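Local coordinates for protein Cag-Z (Helicobacter pylori, PDB 1S2X) that is of unknown function but is encoded in the cag pathogenicity island, which specifies a type IV secretion system, at residues A75-L80 against G165-E170; N81-A86 against N120-D125; D36-N41 against I64-N69. The protein carries 1 engineered substitution. All coordinates share one frame; numbering follows the deposited sequence.

How the contacts relate
All three contacts join helices of an elongated, all-helical chain. Contact 3 comes first in sequence and joins helix 31-43 to helix 52-68. It closes before contacts 1 and 2 open. Contact 1 sets helix 74-101 beside helix 161-183, and contact 2 sets helix 74-101 against helix 105-135. Contact 2 is nested inside the loop closed by contact 1. Their centres lie about 11 Å apart, on successive turns of helix 74-101, which therefore packs against both of these helices. Contact 3 is centred about 20 Å from contact 1 and 28 Å from contact 2. Contacts 1 and 2 tie helix 74-101 into the main bundle, while contact 3 joins two shorter helices away from it.

Contact 1 of 3, residues A75-L80 against G165-E170; sequences AYYNYL and GKKLNE
Tyr77 and Lys167 carry most of this contact. Their side chains cross at about a right angle. The Tyr77 ring leaves its helix with CG anti to the backbone N (chi1 -179°), which sends it across to helix 161-183. The Lys167 side chain meets it at two places. Its CB lies 3.6 Å from Tyr77 CE1, while its chain bends back at chi3 and brings the ammonium over a ring face. Lys167 NZ is 4.3 Å from the Tyr77 ring centroid, 27° off the ring normal, a cation-pi contact. The same NZ makes a salt bridge to Asp74, so the ammonium has both an acid and a ring as partners. At the ring edge, the backbone Lys167 O lies in the ring plane, 3.3 Å from Tyr77 CE1. The 3.7 Å between Tyr77 OH and Glu170 OE1 is too long for a hydrogen bond. Deeper in, the end of Leu168 comes beside Leu80 through CD1. Leu80 CD1 and Leu168 CD1 are modelled 3.4 Å apart. This is closer than usual and the Leu168 torsions are unusual, so the spacing is doubtful. Ile130 of helix 105-135 touches Leu80, and Val127 touches Leu168. The segment axes approach to 10.5 Å and run at 10° to each other. This is parallel side-by-side packing within a helical bundle, with an apolar inner and a charged outer side.

Contact 2 of 3, residues N81-A86 against N120-D125; sequences NNLVLA and NNFTCD
Leu83 and Phe122 share an extended first torsion, with chi1 at 178° and 168°. These torsions carry the two side chains into the interface between their helices, where they cross at a slant. Leu83 CD1 is 3.8 Å from Phe122 CZ and nearly as close to CE1. Leu83 CG also lies 4.0 Å from Phe122 CE1, so both the branch carbon and the methyl touch the CE1-CZ end of the ring obliquely. The approach is purely apolar. Thr123 has its hydroxyl tucked between its own backbone N and carbonyl carbon, where OG1 hydrogen-bonds to Phe119 O one turn earlier. The polar group is thus satisfied within its own helix, and the methyl is left to work across the contact.

Helices 74-101 and 105-135 follow each other in the chain and form an antiparallel helical hairpin. Here the segment axes run at 176° and come within 10.1 Å. The nearest CA atoms across the segments are those of Val84 and Thr123, 6.0 Å apart.

At this point Val84 and Thr123 cross at about a right angle. Val84 CG2 lies 4.1 Å from Thr123 CB and equally near its CG2 methyl. Leu83 CD2 approaches the Thr123 backbone at CA, 4.3 Å away. Neighbouring helices cover the flanks of this buried contact. Ile20 of helix 14-23 touches Leu83, and Leu21 touches Phe122. Ile175 of helix 161-183 touches Thr123, and Lys178 touches Val84.

Contact 3 of 3, residues D36-N41 against I64-N69; sequences DKFIQN and INMQKN
Phe38 is the residue of 36-41 that meets 64-69. The contact is plain helix-to-helix packing, in which helix 31-43 sends one aromatic ring onto the last turn of helix 52-68. A chi1 of 178° swings the Phe38 ring away from its backbone N and out from the helix, and the ring tip reaches the second helix obliquely. Met66, a selenomethionine here, crosses it at about a right angle. Its CG lies 3.3 Å from Phe38 CZ and equally near CE1. Beyond CG the Met66 chain bends away, and its side chain also touches Phe73 and Leu159. On the other side of its tip, Phe38 CE2 is 3.8 Å from Asn65 O. The same CE2 is 4.3 Å from Asn69 CB, at the residue where helical geometry ends. Tyr42 adds a second ring beside Phe38, with the planes at about 35°. Next along the chain, Ile39 rests on Tyr142, and Gln40 NE2 hydrogen-bonds to the hydroxyl of that same tyrosine. At the end of the segment the Asn41 N-H is bifurcated. Asn41 N makes an alpha-type bond to Lys37 O at 3.0 Å and a weak bond to Phe38 O, three residues back, at 3.1 Å.

Contact 1 of 3, residues A75-L80 against G165-E170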
loop_
_atom_site.group_PDB
_atom_site.type_symbol
_atom_site.label_atom_id
_atom_site.label_comp_id
_atom_site.label_asym_id
_atom_site.label_seq_id
_atom_site.Cartn_x
_atom_site.Cartn_y
_atom_site.Cartn_z
ATOM N N ALA A 75 4.801 9.686 -1.358
ATOM C CA ALA A 75 5.434 9.222 -0.118
ATOM C C ALA A 75 5.011 7.800 0.215
ATOM O O ALA A 75 5.844 6.974 0.595
ATOM C CB ALA A 75 5.053 10.156 1.015
ATOM N N TYR A 76 3.714 7.503 0.085
ATOM C CA TYR A 76 3.229 6.155 0.399
ATOM C C TYR A 76 3.854 5.141 -0.565
ATOM O O TYR A 76 4.003 3.988 -0.164
ATOM C CB TYR A 76 1.704 6.018 0.341
ATOM C CG TYR A 76 0.964 6.970 1.246
ATOM C CD1 TYR A 76 -0.274 7.498 0.905
ATOM C CD2 TYR A 76 1.517 7.349 2.467
ATOM C CE1 TYR A 76 -0.934 8.373 1.749
ATOM C CE2 TYR A 76 0.864 8.223 3.311
ATOM C CZ TYR A 76 -0.364 8.730 2.947
ATOM O OH TYR A 76 -1.018 9.602 3.790
ATOM N N TYR A 77 4.170 5.600 -1.766
ATOM C CA TYR A 77 4.833 4.822 -2.802
ATOM C C TYR A 77 6.188 4.353 -2.268
ATOM O O TYR A 77 6.547 3.184 -2.400
ATOM C CB TYR A 77 5.024 5.599 -4.115
ATOM C CG TYR A 77 5.694 4.768 -5.195
ATOM C CD1 TYR A 77 5.001 3.745 -5.821
ATOM C CD2 TYR A 77 7.010 4.973 -5.595
ATOM C CE1 TYR A 77 5.574 2.965 -6.805
ATOM C CE2 TYR A 77 7.600 4.197 -6.578
ATOM C CZ TYR A 77 6.879 3.191 -7.187
ATOM O OH TYR A 77 7.431 2.398 -8.172
ATOM N N ASN A 78 6.898 5.300 -1.664
ATOM C CA ASN A 78 8.229 5.044 -1.123
ATOM C C ASN A 78 8.138 4.183 0.140
ATOM O O ASN A 78 8.957 3.277 0.327
ATOM C CB ASN A 78 8.984 6.332 -0.833
ATOM C CG ASN A 78 9.152 7.283 -2.001
ATOM O OD1 ASN A 78 9.120 6.947 -3.190
ATOM N ND2 ASN A 78 9.348 8.555 -1.659
ATOM N N TYR A 79 7.147 4.461 0.984
ATOM C CA TYR A 79 6.941 3.643 2.176
ATOM C C TYR A 79 6.836 2.170 1.771
ATOM O O TYR A 79 7.550 1.314 2.292
ATOM C CB TYR A 79 5.701 4.064 2.975
ATOM C CG TYR A 79 5.304 3.009 3.990
ATOM C CD1 TYR A 79 6.025 2.835 5.168
ATOM C CD2 TYR A 79 4.214 2.179 3.770
ATOM C CE1 TYR A 79 5.661 1.869 6.088
ATOM C CE2 TYR A 79 3.846 1.210 4.685
ATOM C CZ TYR A 79 4.577 1.056 5.848
ATOM O OH TYR A 79 4.202 0.089 6.762
ATOM N N LEU A 80 5.955 1.867 0.821
ATOM C CA LEU A 80 5.795 0.486 0.384
ATOM C C LEU A 80 7.060 -0.098 -0.230
ATOM O O LEU A 80 7.370 -1.260 0.063
ATOM C CB LEU A 80 4.642 0.376 -0.619
ATOM C CG LEU A 80 3.278 0.577 0.057
ATOM C CD1 LEU A 80 2.184 0.688 -0.986
ATOM C CD2 LEU A 80 3.046 -0.562 1.047
ATOM N N GLY A 165 -2.530 4.184 -8.228
ATOM C CA GLY A 165 -2.927 2.792 -8.424
ATOM C C GLY A 165 -1.950 2.125 -9.390
ATOM O O GLY A 165 -1.404 1.066 -9.066
ATOM N N LYS A 166 -1.700 2.741 -10.544
ATOM C CA LYS A 166 -0.698 2.247 -11.485
ATOM C C LYS A 166 0.621 1.986 -10.763
ATOM O O LYS A 166 1.259 0.937 -10.834
ATOM C CB LYS A 166 -0.402 3.224 -12.626
ATOM C CG LYS A 166 -1.515 3.499 -13.621
ATOM C CD LYS A 166 -1.290 4.818 -14.342
ATOM C CE LYS A 166 -2.552 5.388 -14.959
ATOM N NZ LYS A 166 -3.341 4.368 -15.703
ATOM N N LYS A 167 1.062 3.015 -10.030
ATOM C CA LYS A 167 2.358 2.838 -9.372
ATOM C C LYS A 167 2.267 1.718 -8.347
ATOM O O LYS A 167 3.241 0.987 -8.128
ATOM C CB LYS A 167 2.820 4.161 -8.778
ATOM C CG LYS A 167 3.117 5.224 -9.831
ATOM C CD LYS A 167 4.158 6.221 -9.344
ATOM C CE LYS A 167 3.632 7.103 -8.227
ATOM N NZ LYS A 167 4.732 7.737 -7.431
ATOM N N LEU A 168 1.097 1.556 -7.724
ATOM C CA LEU A 168 0.961 0.474 -6.752
ATOM C C LEU A 168 1.001 -0.869 -7.475
ATOM O O LEU A 168 1.521 -1.844 -6.936
ATOM C CB LEU A 168 -0.333 0.593 -5.955
ATOM C CG LEU A 168 -0.252 0.737 -4.441
ATOM C CD1 LEU A 168 0.881 1.662 -4.024
ATOM C CD2 LEU A 168 -1.574 1.254 -3.885
ATOM N N ASN A 169 0.458 -0.906 -8.693
ATOM C CA ASN A 169 0.470 -2.132 -9.478
ATOM C C ASN A 169 1.889 -2.601 -9.787
ATOM O O ASN A 169 2.143 -3.806 -9.751
ATOM C CB ASN A 169 -0.285 -1.978 -10.799
ATOM C CG ASN A 169 -1.767 -1.736 -10.604
ATOM O OD1 ASN A 169 -2.255 -1.686 -9.473
ATOM N ND2 ASN A 169 -2.478 -1.577 -11.719
ATOM N N GLU A 170 2.803 -1.695 -10.101
ATOM C CA GLU A 170 4.198 -2.053 -10.333
ATOM C C GLU A 170 4.853 -2.658 -9.094
ATOM O O GLU A 170 5.660 -3.587 -9.182
ATOM C CB GLU A 170 5.013 -0.831 -10.757
ATOM C CG GLU A 170 4.474 -0.154 -12.007
ATOM C CD GLU A 170 5.243 1.127 -12.306
ATOM O OE1 GLU A 170 5.675 1.785 -11.337
ATOM O OE2 GLU A 170 5.417 1.434 -13.505
#

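Contact 2 of 3, residues N81-A86 against N120-D125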
loop_
_atom_site.group_PDB
_atom_site.type_symbol
_atom_site.label_atom_id
_atom_site.label_comp_id
_atom_site.label_asym_id
_atom_site.label_seq_id
_atom_site.Cartn_x
_atom_site.Cartn_y
_atom_site.Cartn_z
ATOM N N ASN A 81 7.757 0.679 -1.056
ATOM C CA ASN A 81 9.002 0.168 -1.638
ATOM C C ASN A 81 10.002 -0.175 -0.540
ATOM O O ASN A 81 10.617 -1.239 -0.540
ATOM C CB ASN A 81 9.599 1.180 -2.623
ATOM C CG ASN A 81 10.737 0.606 -3.438
ATOM O OD1 ASN A 81 10.560 0.222 -4.602
ATOM N ND2 ASN A 81 11.929 0.539 -2.845
ATOM N N ASN A 82 10.195 0.727 0.418
ATOM C CA ASN A 82 11.102 0.506 1.532
ATOM C C ASN A 82 10.738 -0.750 2.318
ATOM O O ASN A 82 11.584 -1.580 2.631
ATOM C CB ASN A 82 11.079 1.694 2.489
ATOM C CG ASN A 82 11.574 2.960 1.814
ATOM O OD1 ASN A 82 11.990 2.910 0.655
ATOM N ND2 ASN A 82 11.519 4.072 2.542
ATOM N N LEU A 83 9.453 -0.869 2.643
ATOM C CA LEU A 83 8.933 -2.016 3.363
ATOM C C LEU A 83 9.159 -3.317 2.615
ATOM O O LEU A 83 9.613 -4.315 3.166
ATOM C CB LEU A 83 7.415 -1.853 3.597
ATOM C CG LEU A 83 6.785 -3.062 4.303
ATOM C CD1 LEU A 83 6.317 -2.658 5.690
ATOM C CD2 LEU A 83 5.650 -3.641 3.478
ATOM N N VAL A 84 8.808 -3.313 1.330
ATOM C CA VAL A 84 8.959 -4.506 0.506
ATOM C C VAL A 84 10.422 -4.938 0.426
ATOM O O VAL A 84 10.704 -6.136 0.524
ATOM C CB VAL A 84 8.404 -4.289 -0.908
ATOM C CG1 VAL A 84 8.808 -5.417 -1.855
ATOM C CG2 VAL A 84 6.887 -4.159 -0.830
ATOM N N LEU A 85 11.300 -3.956 0.250
ATOM C CA LEU A 85 12.728 -4.217 0.142
ATOM C C LEU A 85 13.248 -4.832 1.440
ATOM O O LEU A 85 13.919 -5.867 1.421
ATOM C CB LEU A 85 13.471 -2.933 -0.212
ATOM C CG LEU A 85 14.974 -3.069 -0.477
ATOM C CD1 LEU A 85 15.242 -3.969 -1.673
ATOM C CD2 LEU A 85 15.600 -1.700 -0.677
ATOM N N ALA A 86 12.915 -4.165 2.538
ATOM C CA ALA A 86 13.357 -4.536 3.869
ATOM C C ALA A 86 12.886 -5.949 4.241
ATOM O O ALA A 86 13.646 -6.637 4.926
ATOM C CB ALA A 86 12.882 -3.567 4.940
ATOM N N ASN A 120 4.935 -12.835 1.002
ATOM C CA ASN A 120 3.887 -12.486 0.054
ATOM C C ASN A 120 2.709 -11.814 0.769
ATOM O O ASN A 120 2.157 -10.847 0.250
ATOM C CB ASN A 120 3.377 -13.704 -0.710
ATOM C CG ASN A 120 2.559 -13.292 -1.925
ATOM O OD1 ASN A 120 2.940 -12.360 -2.634
ATOM N ND2 ASN A 120 1.443 -13.960 -2.191
ATOM N N ASN A 121 2.346 -12.338 1.929
ATOM C CA ASN A 121 1.159 -11.928 2.662
ATOM C C ASN A 121 1.339 -10.653 3.458
ATOM O O ASN A 121 0.443 -9.794 3.534
ATOM C CB ASN A 121 0.730 -13.082 3.594
ATOM C CG ASN A 121 0.101 -14.172 2.731
ATOM O OD1 ASN A 121 0.064 -15.335 3.106
ATOM N ND2 ASN A 121 -0.384 -13.758 1.567
ATOM N N PHE A 122 2.518 -10.520 4.067
ATOM C CA PHE A 122 2.765 -9.302 4.837
ATOM C C PHE A 122 2.865 -8.096 3.911
ATOM O O PHE A 122 2.350 -7.016 4.205
ATOM C CB PHE A 122 4.030 -9.502 5.653
ATOM C CG PHE A 122 4.600 -8.256 6.307
ATOM C CD1 PHE A 122 5.669 -7.591 5.741
ATOM C CD2 PHE A 122 4.071 -7.757 7.483
ATOM C CE1 PHE A 122 6.191 -6.457 6.333
ATOM C CE2 PHE A 122 4.600 -6.634 8.088
ATOM C CZ PHE A 122 5.675 -5.981 7.518
ATOM N N THR A 123 3.534 -8.256 2.764
ATOM C CA THR A 123 3.722 -7.109 1.886
ATOM C C THR A 123 2.418 -6.763 1.172
ATOM O O THR A 123 2.061 -5.584 1.124
ATOM C CB THR A 123 4.808 -7.308 0.811
ATOM O OG1 THR A 123 4.523 -8.483 0.053
ATOM C CG2 THR A 123 6.168 -7.506 1.459
ATOM N N CYS A 124 1.760 -7.789 0.648
ATOM C CA CYS A 124 0.501 -7.599 -0.074
ATOM C C CYS A 124 -0.579 -7.001 0.820
ATOM O O CYS A 124 -1.417 -6.213 0.368
ATOM C CB CYS A 124 0.046 -8.920 -0.695
ATOM S SG CYS A 124 0.880 -9.286 -2.264
ATOM N N ASP A 125 -0.601 -7.327 2.110
ATOM C CA ASP A 125 -1.588 -6.706 2.988
ATOM C C ASP A 125 -1.211 -5.257 3.244
ATOM O O ASP A 125 -2.063 -4.384 3.404
ATOM C CB ASP A 125 -1.714 -7.431 4.325
ATOM C CG ASP A 125 -2.341 -8.808 4.215
ATOM O OD1 ASP A 125 -2.821 -9.185 3.128
ATOM O OD2 ASP A 125 -2.340 -9.530 5.243
#

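Contact 3 of 3, residues D36-N41 against I64-N69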
loop_
_atom_site.group_PDB
_atom_site.type_symbol
_atom_site.label_atom_id
_atom_site.label_comp_id
_atom_site.label_asym_id
_atom_site.label_seq_id
_atom_site.Cartn_x
_atom_site.Cartn_y
_atom_site.Cartn_z
ATOM N N ASP A 36 -8.167 12.379 7.376
ATOM C CA ASP A 36 -9.443 12.726 7.988
ATOM C C ASP A 36 -9.611 14.236 8.039
ATOM O O ASP A 36 -10.627 14.814 7.702
ATOM C CB ASP A 36 -9.552 12.111 9.391
ATOM C CG ASP A 36 -9.917 10.640 9.316
ATOM O OD1 ASP A 36 -9.810 9.918 10.328
ATOM O OD2 ASP A 36 -10.323 10.198 8.218
ATOM N N LYS A 37 -8.566 14.920 8.478
ATOM C CA LYS A 37 -8.629 16.367 8.622
ATOM C C LYS A 37 -8.697 17.060 7.279
ATOM O O LYS A 37 -9.438 18.028 7.108
ATOM C CB LYS A 37 -7.391 16.832 9.410
ATOM C CG LYS A 37 -7.740 17.838 10.502
ATOM C CD LYS A 37 -6.537 18.718 10.813
ATOM C CE LYS A 37 -6.358 19.787 9.749
ATOM N NZ LYS A 37 -5.952 21.094 10.343
ATOM N N PHE A 38 -7.923 16.555 6.305
ATOM C CA PHE A 38 -8.000 17.184 4.978
ATOM C C PHE A 38 -9.409 17.024 4.438
ATOM O O PHE A 38 -10.009 17.955 3.919
ATOM C CB PHE A 38 -6.961 16.594 4.020
ATOM C CG PHE A 38 -7.038 17.181 2.609
ATOM C CD1 PHE A 38 -7.618 16.456 1.579
ATOM C CD2 PHE A 38 -6.535 18.441 2.345
ATOM C CE1 PHE A 38 -7.713 16.971 0.293
ATOM C CE2 PHE A 38 -6.651 18.981 1.071
ATOM C CZ PHE A 38 -7.259 18.263 0.061
ATOM N N ILE A 39 -9.947 15.808 4.555
ATOM C CA ILE A 39 -11.282 15.556 4.010
ATOM C C ILE A 39 -12.312 16.488 4.618
ATOM O O ILE A 39 -13.090 17.186 3.958
ATOM C CB ILE A 39 -11.690 14.101 4.300
ATOM C CG1 ILE A 39 -10.940 13.094 3.421
ATOM C CG2 ILE A 39 -13.197 13.965 4.197
ATOM C CD1 ILE A 39 -10.871 13.562 1.987
ATOM N N GLN A 40 -12.299 16.519 5.951
ATOM C CA GLN A 40 -13.209 17.413 6.663
ATOM C C GLN A 40 -13.056 18.865 6.269
ATOM O O GLN A 40 -14.027 19.619 6.234
ATOM C CB GLN A 40 -12.981 17.250 8.186
ATOM C CG GLN A 40 -13.612 15.942 8.668
ATOM C CD GLN A 40 -15.082 15.827 8.308
ATOM O OE1 GLN A 40 -15.897 16.708 8.607
ATOM N NE2 GLN A 40 -15.464 14.726 7.662
ATOM N N ASN A 41 -11.859 19.337 5.962
ATOM C CA ASN A 41 -11.736 20.755 5.652
ATOM C C ASN A 41 -11.888 21.055 4.177
ATOM O O ASN A 41 -12.108 22.219 3.819
ATOM C CB ASN A 41 -10.383 21.282 6.154
ATOM C CG ASN A 41 -10.373 21.528 7.652
ATOM O OD1 ASN A 41 -9.324 21.653 8.284
ATOM N ND2 ASN A 41 -11.561 21.593 8.246
ATOM N N ILE A 64 -6.637 20.816 -6.476
ATOM C CA ILE A 64 -5.789 22.012 -6.328
ATOM C C ILE A 64 -5.559 22.223 -4.839
ATOM O O ILE A 64 -4.434 22.535 -4.432
ATOM C CB ILE A 64 -6.377 23.238 -7.033
ATOM C CG1 ILE A 64 -6.288 23.185 -8.565
ATOM C CG2 ILE A 64 -5.731 24.534 -6.546
ATOM C CD1 ILE A 64 -7.196 24.169 -9.269
ATOM N N ASN A 65 -6.588 22.025 -4.008
ATOM C CA ASN A 65 -6.367 22.168 -2.559
ATOM C C ASN A 65 -5.422 21.096 -2.042
ATOM O O ASN A 65 -4.613 21.314 -1.134
ATOM C CB ASN A 65 -7.704 22.146 -1.798
ATOM C CG ASN A 65 -8.342 23.519 -1.934
ATOM O OD1 ASN A 65 -7.576 24.477 -1.949
ATOM N ND2 ASN A 65 -9.652 23.640 -2.053
HETATM N N MSE A 66 -5.483 19.896 -2.617
HETATM C CA MSE A 66 -4.528 18.856 -2.220
HETATM C C MSE A 66 -3.110 19.343 -2.533
HETATM O O MSE A 66 -2.165 19.246 -1.735
HETATM C CB MSE A 66 -4.828 17.551 -2.946
HETATM C CG MSE A 66 -5.991 16.666 -2.531
HETATM SE SE MSE A 66 -6.322 15.335 -3.740
HETATM C CE MSE A 66 -5.014 14.219 -3.182
ATOM N N GLN A 67 -2.858 19.891 -3.716
ATOM C CA GLN A 67 -1.486 20.308 -4.062
ATOM C C GLN A 67 -1.007 21.438 -3.167
ATOM O O GLN A 67 0.120 21.453 -2.681
ATOM C CB GLN A 67 -1.385 20.768 -5.517
ATOM C CG GLN A 67 -1.807 19.733 -6.555
ATOM C CD GLN A 67 -0.680 18.902 -7.124
ATOM O OE1 GLN A 67 -0.635 18.541 -8.307
ATOM N NE2 GLN A 67 0.285 18.550 -6.286
ATOM N N LYS A 68 -1.871 22.413 -2.942
ATOM C CA LYS A 68 -1.544 23.548 -2.098
ATOM C C LYS A 68 -1.251 23.126 -0.662
ATOM O O LYS A 68 -0.561 23.875 0.047
ATOM C CB LYS A 68 -2.674 24.576 -2.091
ATOM C CG LYS A 68 -2.881 25.327 -3.403
ATOM C CD LYS A 68 -4.103 26.224 -3.248
ATOM C CE LYS A 68 -4.167 27.312 -4.297
ATOM N NZ LYS A 68 -5.474 28.030 -4.209
ATOM N N ASN A 69 -1.749 21.976 -0.230
ATOM C CA ASN A 69 -1.548 21.514 1.146
ATOM C C ASN A 69 -0.458 20.451 1.223
ATOM O O ASN A 69 -0.298 19.765 2.229
ATOM C CB ASN A 69 -2.871 20.982 1.717
ATOM C CG ASN A 69 -3.778 22.111 2.174
ATOM O OD1 ASN A 69 -4.474 22.772 1.403
ATOM N ND2 ASN A 69 -3.763 22.337 3.482
#